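Local structure of transcriptional protein SWT1 (Saccharomyces cerevisiae, 4PQZ) at residues Val38-Asn41 against Val42-Val46; Ser92-Ser95 against Glu96-Thr99; Ser101-Lys105 against Asn106-Ser110. The protein takes part in transcription, probably as an activator, and has RNA endonuclease activity, its C-terminal HEPN-like domain being the part described here. All coordinates share one frame; numbering follows the deposited sequence.

Contact 1 (Val38-Asn41 against Val42-Val46)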
ATOM      1  N   VAL A  38     -13.620   0.378 -12.029  1.00 78.69           N
ATOM      2  CA  VAL A  38     -12.826  -0.560 -11.259  1.00 75.44           C
ATOM      3  C   VAL A  38     -11.352  -0.118 -11.196  1.00 65.45           C
ATOM      4  O   VAL A  38     -10.603  -0.577 -10.348  1.00 60.15           O
ATOM      5  CB  VAL A  38     -12.970  -1.990 -11.824  1.00 77.91           C
ATOM      6  CG1 VAL A  38     -12.190  -2.994 -10.997  1.00 87.89           C
ATOM      7  CG2 VAL A  38     -14.434  -2.388 -11.868  1.00 76.16           C
ATOM      8  N   SER A  39     -10.941   0.781 -12.083  1.00 80.20           N
ATOM      9  CA  SER A  39      -9.601   1.365 -11.997  1.00 86.65           C
ATOM     10  C   SER A  39      -9.455   2.232 -10.747  1.00 80.16           C
ATOM     11  O   SER A  39      -8.556   2.014  -9.931  1.00 72.66           O
ATOM     12  CB  SER A  39      -9.272   2.201 -13.234  1.00 97.54           C
ATOM     13  OG  SER A  39      -7.919   2.635 -13.207  1.00100.32           O
ATOM     14  N   GLN A  40     -10.335   3.221 -10.604  1.00 74.92           N
ATOM     15  CA  GLN A  40     -10.323   4.077  -9.423  1.00 76.54           C
ATOM     16  C   GLN A  40     -10.705   3.305  -8.157  1.00 85.99           C
ATOM     17  O   GLN A  40     -10.178   3.577  -7.079  1.00 90.88           O
ATOM     18  CB  GLN A  40     -11.233   5.289  -9.616  1.00 83.25           C
ATOM     19  CG  GLN A  40     -11.053   6.336  -8.542  1.00 88.49           C
ATOM     20  CD  GLN A  40     -11.907   7.552  -8.761  1.00 94.46           C
ATOM     21  OE1 GLN A  40     -12.487   7.727  -9.831  1.00 96.10           O
ATOM     22  NE2 GLN A  40     -11.995   8.407  -7.746  1.00 94.08           N
ATOM     23  N   ASN A  41     -11.605   2.335  -8.302  1.00 93.85           N
ATOM     24  CA  ASN A  41     -12.061   1.504  -7.185  1.00 97.46           C
ATOM     25  C   ASN A  41     -10.930   0.745  -6.474  1.00 86.82           C
ATOM     26  O   ASN A  41     -10.842   0.754  -5.246  1.00 85.56           O
ATOM     27  CB  ASN A  41     -13.134   0.525  -7.672  1.00108.23           C
ATOM     28  CG  ASN A  41     -13.991  -0.012  -6.550  1.00118.98           C
ATOM     29  OD1 ASN A  41     -13.876   0.421  -5.405  1.00120.81           O
ATOM     30  ND2 ASN A  41     -14.869  -0.955  -6.876  1.00124.87           N
ATOM     31  N   VAL A  42     -10.074   0.082  -7.247  1.00 70.59           N
ATOM     32  CA  VAL A  42      -8.885  -0.572  -6.701  1.00 66.24           C
ATOM     33  C   VAL A  42      -7.870   0.458  -6.211  1.00 63.81           C
ATOM     34  O   VAL A  42      -7.411   0.396  -5.073  1.00 62.52           O
ATOM     35  CB  VAL A  42      -8.210  -1.469  -7.756  1.00 63.63           C
ATOM     36  CG1 VAL A  42      -6.882  -2.029  -7.235  1.00 40.87           C
ATOM     37  CG2 VAL A  42      -9.170  -2.580  -8.205  1.00 53.87           C
ATOM     38  N   PHE A  43      -7.533   1.403  -7.087  1.00 68.92           N
ATOM     39  CA  PHE A  43      -6.565   2.465  -6.795  1.00 70.21           C
ATOM     40  C   PHE A  43      -6.880   3.196  -5.489  1.00 77.28           C
ATOM     41  O   PHE A  43      -6.015   3.312  -4.618  1.00 78.92           O
ATOM     42  CB  PHE A  43      -6.483   3.450  -7.975  1.00 74.39           C
ATOM     43  CG  PHE A  43      -5.585   4.642  -7.731  1.00 59.74           C
ATOM     44  CD1 PHE A  43      -4.220   4.482  -7.579  1.00 55.57           C
ATOM     45  CD2 PHE A  43      -6.111   5.924  -7.681  1.00 62.34           C
ATOM     46  CE1 PHE A  43      -3.396   5.578  -7.354  1.00 65.22           C
ATOM     47  CE2 PHE A  43      -5.297   7.031  -7.458  1.00 65.42           C
ATOM     48  CZ  PHE A  43      -3.939   6.858  -7.297  1.00 59.84           C
ATOM     49  N   GLU A  44      -8.119   3.661  -5.340  1.00 83.11           N
ATOM     50  CA  GLU A  44      -8.498   4.416  -4.149  1.00 90.86           C
ATOM     51  C   GLU A  44      -8.597   3.546  -2.895  1.00 84.44           C
ATOM     52  O   GLU A  44      -8.389   4.033  -1.782  1.00 86.68           O
ATOM     53  CB  GLU A  44      -9.793   5.207  -4.374  1.00102.81           C
ATOM     54  CG  GLU A  44      -9.663   6.337  -5.403  1.00117.51           C
ATOM     55  CD  GLU A  44      -8.821   7.522  -4.928  1.00122.46           C
ATOM     56  OE1 GLU A  44      -8.828   7.815  -3.713  1.00130.07           O
ATOM     57  OE2 GLU A  44      -8.152   8.164  -5.774  1.00116.56           O
ATOM     58  N   GLN A  45      -8.902   2.262  -3.067  1.00 67.05           N
ATOM     59  CA  GLN A  45      -8.932   1.353  -1.921  1.00 64.44           C
ATOM     60  C   GLN A  45      -7.531   0.907  -1.503  1.00 59.13           C
ATOM     61  O   GLN A  45      -7.218   0.874  -0.311  1.00 63.83           O
ATOM     62  CB  GLN A  45      -9.828   0.145  -2.185  1.00 67.32           C
ATOM     63  CG  GLN A  45     -11.323   0.424  -2.007  1.00 70.12           C
ATOM     64  CD  GLN A  45     -12.185  -0.733  -2.479  1.00 76.61           C
ATOM     65  OE1 GLN A  45     -11.698  -1.850  -2.673  1.00 75.47           O
ATOM     66  NE2 GLN A  45     -13.469  -0.470  -2.676  1.00 88.61           N
ATOM     67  N   VAL A  46      -6.694   0.565  -2.483  1.00 58.08           N
ATOM     68  CA  VAL A  46      -5.275   0.296  -2.230  1.00 60.23           C
ATOM     69  C   VAL A  46      -4.614   1.457  -1.469  1.00 57.99           C
ATOM     70  O   VAL A  46      -3.923   1.233  -0.472  1.00 47.97           O
ATOM     71  CB  VAL A  46      -4.500   0.030  -3.535  1.00 63.46           C
ATOM     72  CG1 VAL A  46      -3.002  -0.007  -3.270  1.00 55.01           C
ATOM     73  CG2 VAL A  46      -4.977  -1.271  -4.173  1.00 67.17           C
TER
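The side chains of N41 and Q45 come alongside each other because their first torsions differ: N41 holds CG opposite its backbone N (chi1 -160°), whereas Q45 swings CG opposite its carbonyl carbon (chi1 -80°). Both then run the same way along one flank of helix 35-62. The N41 OD1 to Q45 NE2 approach is 2.9 Å, yet the amide planes stand 77° apart and the angle is too poor for a hydrogen bond. The other end of the Q45 amide is well occupied, since OE1 accepts from W158 NE1 of helix 145-163. Were Q45 replaced by an alanine, the W158 indole N-H would probably lose its acceptor and N41 OD1 its amide neighbour. Backbone bonds four residues apart underlie these pairs. E44 N donates to Q40 O at 2.7 Å, while Q45 N donates to N41 O at 3.3 Å. Above the first of these bonds the aliphatic stems of Q40 and E44 press together, CG to CG at 3.4 Å. On the apolar side V38 CG1 meets V42 CG2 at 4.1 Å, and the same V42 methyl lies 3.3 Å from V38 O. The chemistry is thus divided by face: V38, against S161, and the Q45-W158 bond face helix 145-163, Q40 carries its amide out to the exposed side, and, with Q45 OE1 held by the indole N-H, NE2 merely lies beside N41 OD1.

Contact 2 (Ser92-Ser95 against Glu96-Thr99)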
ATOM      1  N   SER A  92      14.255   2.074  11.344  1.00 47.10           N
ATOM      2  CA  SER A  92      13.591   2.072  12.645  1.00 39.61           C
ATOM      3  C   SER A  92      12.374   1.160  12.719  1.00 50.95           C
ATOM      4  O   SER A  92      12.158   0.454  13.723  1.00 54.42           O
ATOM      5  CB  SER A  92      13.147   3.499  13.020  1.00 50.04           C
ATOM      6  OG  SER A  92      14.265   4.351  13.263  1.00 71.07           O
ATOM      7  N   VAL A  93      11.541   1.206  11.678  1.00 38.98           N
ATOM      8  CA  VAL A  93      10.242   0.547  11.759  1.00 38.65           C
ATOM      9  C   VAL A  93       9.928  -0.445  10.622  1.00 43.79           C
ATOM     10  O   VAL A  93       9.477  -1.555  10.882  1.00 50.11           O
ATOM     11  CB  VAL A  93       9.096   1.575  11.864  1.00 50.53           C
ATOM     12  CG1 VAL A  93       7.863   0.894  12.405  1.00 61.51           C
ATOM     13  CG2 VAL A  93       9.479   2.736  12.787  1.00 55.30           C
ATOM     14  N   PHE A  94      10.172  -0.051   9.372  1.00 43.44           N
ATOM     15  CA  PHE A  94       9.619  -0.783   8.241  1.00 44.44           C
ATOM     16  C   PHE A  94      10.434  -1.967   7.697  1.00 49.96           C
ATOM     17  O   PHE A  94       9.859  -2.907   7.179  1.00 47.63           O
ATOM     18  CB  PHE A  94       9.222   0.174   7.120  1.00 40.82           C
ATOM     19  CG  PHE A  94       8.005   0.959   7.429  1.00 45.70           C
ATOM     20  CD1 PHE A  94       6.744   0.384   7.299  1.00 40.90           C
ATOM     21  CD2 PHE A  94       8.107   2.266   7.881  1.00 29.93           C
ATOM     22  CE1 PHE A  94       5.586   1.110   7.614  1.00 34.63           C
ATOM     23  CE2 PHE A  94       6.973   3.003   8.192  1.00 34.96           C
ATOM     24  CZ  PHE A  94       5.715   2.424   8.052  1.00 47.61           C
ATOM     25  N   SER A  95      11.759  -1.930   7.808  1.00 50.77           N
ATOM     26  CA  SER A  95      12.561  -3.030   7.290  1.00 48.62           C
ATOM     27  C   SER A  95      12.283  -4.313   8.059  1.00 39.55           C
ATOM     28  O   SER A  95      12.418  -5.407   7.527  1.00 36.12           O
ATOM     29  CB  SER A  95      14.058  -2.725   7.354  1.00 59.78           C
ATOM     30  OG  SER A  95      14.526  -2.784   8.683  1.00 61.50           O
ATOM     31  N   GLU A  96      11.933  -4.172   9.326  1.00 49.85           N
ATOM     32  CA  GLU A  96      11.575  -5.330  10.133  1.00 51.26           C
ATOM     33  C   GLU A  96      10.369  -6.048   9.545  1.00 49.00           C
ATOM     34  O   GLU A  96      10.321  -7.274   9.528  1.00 42.35           O
ATOM     35  CB  GLU A  96      11.256  -4.908  11.564  1.00 46.47           C
ATOM     36  CG  GLU A  96      10.948  -6.072  12.454  1.00 63.25           C
ATOM     37  CD  GLU A  96      10.177  -5.692  13.703  1.00 71.37           C
ATOM     38  OE1 GLU A  96       9.781  -4.513  13.842  1.00 58.52           O
ATOM     39  OE2 GLU A  96       9.956  -6.598  14.535  1.00 75.28           O
ATOM     40  N   LEU A  97       9.402  -5.269   9.065  1.00 49.00           N
ATOM     41  CA  LEU A  97       8.195  -5.825   8.453  1.00 45.70           C
ATOM     42  C   LEU A  97       8.511  -6.489   7.109  1.00 42.83           C
ATOM     43  O   LEU A  97       7.770  -7.342   6.635  1.00 42.37           O
ATOM     44  CB  LEU A  97       7.125  -4.746   8.273  1.00 46.51           C
ATOM     45  CG  LEU A  97       6.757  -3.949   9.524  1.00 47.60           C
ATOM     46  CD1 LEU A  97       5.624  -2.969   9.265  1.00 33.51           C
ATOM     47  CD2 LEU A  97       6.429  -4.886  10.659  1.00 44.97           C
ATOM     48  N   PHE A  98       9.641  -6.123   6.520  1.00 48.10           N
ATOM     49  CA  PHE A  98      10.000  -6.636   5.214  1.00 36.06           C
ATOM     50  C   PHE A  98      11.093  -7.709   5.255  1.00 39.26           C
ATOM     51  O   PHE A  98      11.715  -7.997   4.227  1.00 33.63           O
ATOM     52  CB  PHE A  98      10.407  -5.481   4.275  1.00 32.95           C
ATOM     53  CG  PHE A  98       9.241  -4.672   3.763  1.00 37.87           C
ATOM     54  CD1 PHE A  98       8.593  -5.036   2.582  1.00 40.91           C
ATOM     55  CD2 PHE A  98       8.798  -3.543   4.447  1.00 40.15           C
ATOM     56  CE1 PHE A  98       7.510  -4.300   2.103  1.00 39.81           C
ATOM     57  CE2 PHE A  98       7.716  -2.794   3.980  1.00 41.85           C
ATOM     58  CZ  PHE A  98       7.070  -3.176   2.801  1.00 40.80           C
ATOM     59  N   THR A  99      11.330  -8.309   6.422  1.00 43.47           N
ATOM     60  CA  THR A  99      12.435  -9.272   6.535  1.00 47.13           C
ATOM     61  C   THR A  99      12.347 -10.432   5.528  1.00 49.23           C
ATOM     62  O   THR A  99      13.347 -10.805   4.892  1.00 59.81           O
ATOM     63  CB  THR A  99      12.588  -9.844   7.953  1.00 49.01           C
ATOM     64  OG1 THR A  99      12.494  -8.785   8.903  1.00 57.50           O
ATOM     65  CG2 THR A  99      13.944 -10.524   8.098  1.00 55.49           C
TER
HETATM   66  O   HOH W   1      12.380  -2.665  14.044  1.00 55.93           O
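F94 and L97 meet through their CD1 atoms, 4.0 Å apart, the leucine methyl approaching the phenylalanine ring at an oblique slant. The backbone carbonyl of F94 is busier: F94 O lies at the edge of the F98 ring, near its plane and 3.0 Å from CD2, and it also receives weak bonds from L97 N at 3.1 Å and F98 N at 3.3 Å. F98 N makes a further weak bond to S95 O. Weak, bent bonds, three- and four-residue spacings mixed, mark where helix 90-97 gives way to the loop that follows, a worked case of how a helix in an all-helical HEPN-like domain passes into irregular chain. At the end of the segment, T99 OG1 donates to E96 O at 2.7 Å, an acceptor that T99 N can reach only weakly. Across the polar flank a water donates both to S92 O at 3.1 Å and to E96 OE1 at 3.2 Å, bridging the backbone to an extended carboxylate arm whose CG is anti to the backbone N (chi1 -177°). The second carboxylate oxygen, E96 OE2, forms a salt bridge with K142. Behind the apolar side, F94 rests on L58 of helix 35-62 and on L139, and F98 packs on V135 and L139 of helix 122-139, its ring also meeting that of W90.

Contact 3 (Ser101-Lys105 against Asn106-Ser110)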
ATOM      1  N   SER A 101      11.188 -10.497   2.627  1.00 46.63           N
ATOM      2  CA  SER A 101      11.001  -9.921   1.311  1.00 55.18           C
ATOM      3  C   SER A 101      12.383  -9.626   0.747  1.00 53.07           C
ATOM      4  O   SER A 101      13.350  -9.483   1.491  1.00 61.79           O
ATOM      5  CB  SER A 101      10.198  -8.619   1.426  1.00 58.73           C
ATOM      6  OG  SER A 101       9.948  -8.051   0.154  1.00 59.09           O
ATOM      7  N   LYS A 102      12.466  -9.526  -0.570  1.00 37.05           N
ATOM      8  CA  LYS A 102      13.687  -9.118  -1.245  1.00 40.40           C
ATOM      9  C   LYS A 102      13.740  -7.602  -1.383  1.00 41.55           C
ATOM     10  O   LYS A 102      14.748  -7.040  -1.814  1.00 58.14           O
ATOM     11  CB  LYS A 102      13.748  -9.743  -2.644  1.00 55.25           C
ATOM     12  CG  LYS A 102      13.597 -11.259  -2.656  1.00 65.33           C
ATOM     13  CD  LYS A 102      14.847 -11.933  -2.127  1.00 52.71           C
ATOM     14  CE  LYS A 102      14.584 -13.403  -1.907  1.00 42.37           C
ATOM     15  NZ  LYS A 102      15.731 -14.073  -1.234  1.00 40.30           N
ATOM     16  N   ILE A 103      12.640  -6.950  -1.033  1.00 50.21           N
ATOM     17  CA  ILE A 103      12.560  -5.494  -1.070  1.00 52.88           C
ATOM     18  C   ILE A 103      13.587  -4.851  -0.117  1.00 45.01           C
ATOM     19  O   ILE A 103      13.667  -5.199   1.071  1.00 35.53           O
ATOM     20  CB  ILE A 103      11.104  -5.028  -0.802  1.00 45.16           C
ATOM     21  CG1 ILE A 103      10.202  -5.480  -1.958  1.00 45.92           C
ATOM     22  CG2 ILE A 103      11.018  -3.500  -0.641  1.00 41.91           C
ATOM     23  CD1 ILE A 103       8.690  -5.253  -1.732  1.00 41.73           C
ATOM     24  N   LYS A 104      14.405  -3.958  -0.671  1.00 41.63           N
ATOM     25  CA  LYS A 104      15.387  -3.191   0.105  1.00 48.65           C
ATOM     26  C   LYS A 104      14.972  -1.723   0.220  1.00 39.78           C
ATOM     27  O   LYS A 104      14.105  -1.253  -0.532  1.00 41.80           O
ATOM     28  CB  LYS A 104      16.775  -3.238  -0.546  1.00 57.17           C
ATOM     29  CG  LYS A 104      17.460  -4.575  -0.517  1.00 57.50           C
ATOM     30  CD  LYS A 104      18.830  -4.496  -1.166  1.00 60.32           C
ATOM     31  CE  LYS A 104      19.377  -5.887  -1.451  1.00 68.98           C
ATOM     32  NZ  LYS A 104      20.600  -5.872  -2.304  1.00 74.42           N
ATOM     33  N   LYS A 105      15.623  -1.013   1.142  1.00 38.79           N
ATOM     34  CA  LYS A 105      15.369   0.405   1.402  1.00 39.84           C
ATOM     35  C   LYS A 105      15.208   1.235   0.131  1.00 41.50           C
ATOM     36  O   LYS A 105      14.204   1.919  -0.046  1.00 39.58           O
ATOM     37  CB  LYS A 105      16.490   0.985   2.281  1.00 43.85           C
ATOM     38  CG  LYS A 105      16.466   2.519   2.442  1.00 57.31           C
ATOM     39  CD  LYS A 105      17.364   3.000   3.590  1.00 65.82           C
ATOM     40  CE  LYS A 105      17.533   4.522   3.607  1.00 73.33           C
ATOM     41  NZ  LYS A 105      16.258   5.260   3.831  1.00 77.54           N
ATOM     42  N   ASN A 106      16.193   1.144  -0.761  1.00 49.32           N
ATOM     43  CA  ASN A 106      16.210   1.917  -2.009  1.00 51.90           C
ATOM     44  C   ASN A 106      14.966   1.812  -2.926  1.00 50.35           C
ATOM     45  O   ASN A 106      14.697   2.712  -3.724  1.00 51.72           O
ATOM     46  CB  ASN A 106      17.495   1.610  -2.783  1.00 50.47           C
ATOM     47  CG  ASN A 106      17.643   2.461  -4.027  1.00 82.47           C
ATOM     48  OD1 ASN A 106      18.020   3.631  -3.953  1.00101.61           O
ATOM     49  ND2 ASN A 106      17.346   1.875  -5.184  1.00 87.42           N
ATOM     50  N   GLU A 107      14.201   0.728  -2.800  1.00 52.75           N
ATOM     51  CA  GLU A 107      12.959   0.550  -3.562  1.00 42.56           C
ATOM     52  C   GLU A 107      11.936   1.688  -3.304  1.00 56.64           C
ATOM     53  O   GLU A 107      11.088   1.992  -4.163  1.00 42.40           O
ATOM     54  CB  GLU A 107      12.341  -0.820  -3.224  1.00 59.52           C
ATOM     55  CG  GLU A 107      11.746  -1.605  -4.417  1.00 71.59           C
ATOM     56  CD  GLU A 107      10.338  -1.156  -4.763  1.00 71.49           C
ATOM     57  OE1 GLU A 107       9.696  -0.541  -3.886  1.00 82.11           O
ATOM     58  OE2 GLU A 107       9.875  -1.406  -5.899  1.00 55.53           O
ATOM     59  N   TRP A 108      12.016   2.306  -2.121  1.00 38.76           N
ATOM     60  CA  TRP A 108      11.038   3.321  -1.710  1.00 36.10           C
ATOM     61  C   TRP A 108      11.505   4.754  -1.921  1.00 40.52           C
ATOM     62  O   TRP A 108      10.770   5.701  -1.656  1.00 44.52           O
ATOM     63  CB  TRP A 108      10.648   3.111  -0.255  1.00 35.67           C
ATOM     64  CG  TRP A 108      10.194   1.710  -0.022  1.00 42.22           C
ATOM     65  CD1 TRP A 108      10.894   0.714   0.590  1.00 36.90           C
ATOM     66  CD2 TRP A 108       8.961   1.130  -0.456  1.00 39.05           C
ATOM     67  NE1 TRP A 108      10.163  -0.433   0.605  1.00 40.82           N
ATOM     68  CE2 TRP A 108       8.974  -0.214  -0.036  1.00 40.63           C
ATOM     69  CE3 TRP A 108       7.834   1.622  -1.131  1.00 38.17           C
ATOM     70  CZ2 TRP A 108       7.906  -1.082  -0.283  1.00 33.16           C
ATOM     71  CZ3 TRP A 108       6.762   0.750  -1.370  1.00 35.22           C
ATOM     72  CH2 TRP A 108       6.818  -0.582  -0.960  1.00 35.48           C
ATOM     73  N   LYS A 109      12.722   4.906  -2.417  1.00 51.07           N
ATOM     74  CA  LYS A 109      13.279   6.223  -2.694  1.00 54.15           C
ATOM     75  C   LYS A 109      12.477   6.938  -3.785  1.00 50.65           C
ATOM     76  O   LYS A 109      12.154   8.123  -3.667  1.00 57.67           O
ATOM     77  CB  LYS A 109      14.749   6.076  -3.091  1.00 61.52           C
ATOM     78  CG  LYS A 109      15.588   7.348  -2.999  1.00 78.89           C
ATOM     79  CD  LYS A 109      17.068   6.995  -2.852  1.00 88.65           C
ATOM     80  CE  LYS A 109      17.957   7.989  -3.576  1.00 93.03           C
ATOM     81  NZ  LYS A 109      17.463   9.377  -3.403  1.00 93.31           N
ATOM     82  N   SER A 110      12.162   6.209  -4.849  1.00 50.71           N
ATOM     83  CA  SER A 110      11.362   6.746  -5.953  1.00 60.45           C
ATOM     84  C   SER A 110      10.702   5.585  -6.684  1.00 58.14           C
ATOM     85  O   SER A 110      11.337   4.887  -7.479  1.00 61.68           O
ATOM     86  CB  SER A 110      12.221   7.571  -6.928  1.00 58.09           C
ATOM     87  OG  SER A 110      11.411   8.320  -7.835  1.00 50.29           O
TER
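W108 takes the CG2 methyl of I103 obliquely beside NE1 and CE2 of its indole, NE1 lying 3.4 Å from that methyl and CE2 3.9 Å, with the two side chains crossing at about a right angle. The contact is built on a short 3-10 segment that runs through N106-W108 before the chain returns to loop, and it shows the three-residue spacing of that helix type plainly: E107 N donates to K104 O, and W108 N to K105 O at 3.0 Å in a nearly straight bond (169°). I103 can serve the indole because its CG2, not CG1, stands anti to the backbone N. The same methyl lies 4.0 Å from E107 CB. The E107 chain bends at chi2 (-83°) and carries OE1 over the centre of the W108 ring system, 3.7 Å above its plane. Outside the loop, the buried indole packs on W132 and V135 of helix 122-139 and on I86 and Y87 of helix 79-88, while W108 O accepts a hydrogen bond from S83 OG. K105 turns its charged end to Y87 in a cation-pi contact. Upstream, an ST turn leads into I103, with S101 OG accepting from I103 N at 3.1 Å.

In the fold
From the N terminus the chain enters helix 35-62, where contact 1 joins successive turns near its start and faces helices 122-139 and 145-163. After helix 79-88 comes contact 2, where helix 90-97 ends and runs into the loop, and directly beyond it contact 3 lies in the loop before helix 113-116. All three are local and follow one another in series, so none closes a long loop and none nests or crosses. Contact 1 is about 26 Å from contact 2 and about 23 Å from contact 3, centre to centre, on the opposite side of the chain's centre. Contacts 2 and 3 do touch: F98 CZ packs on W108 CZ2 at 3.8 Å, and both residues lean on W90 and helix 122-139.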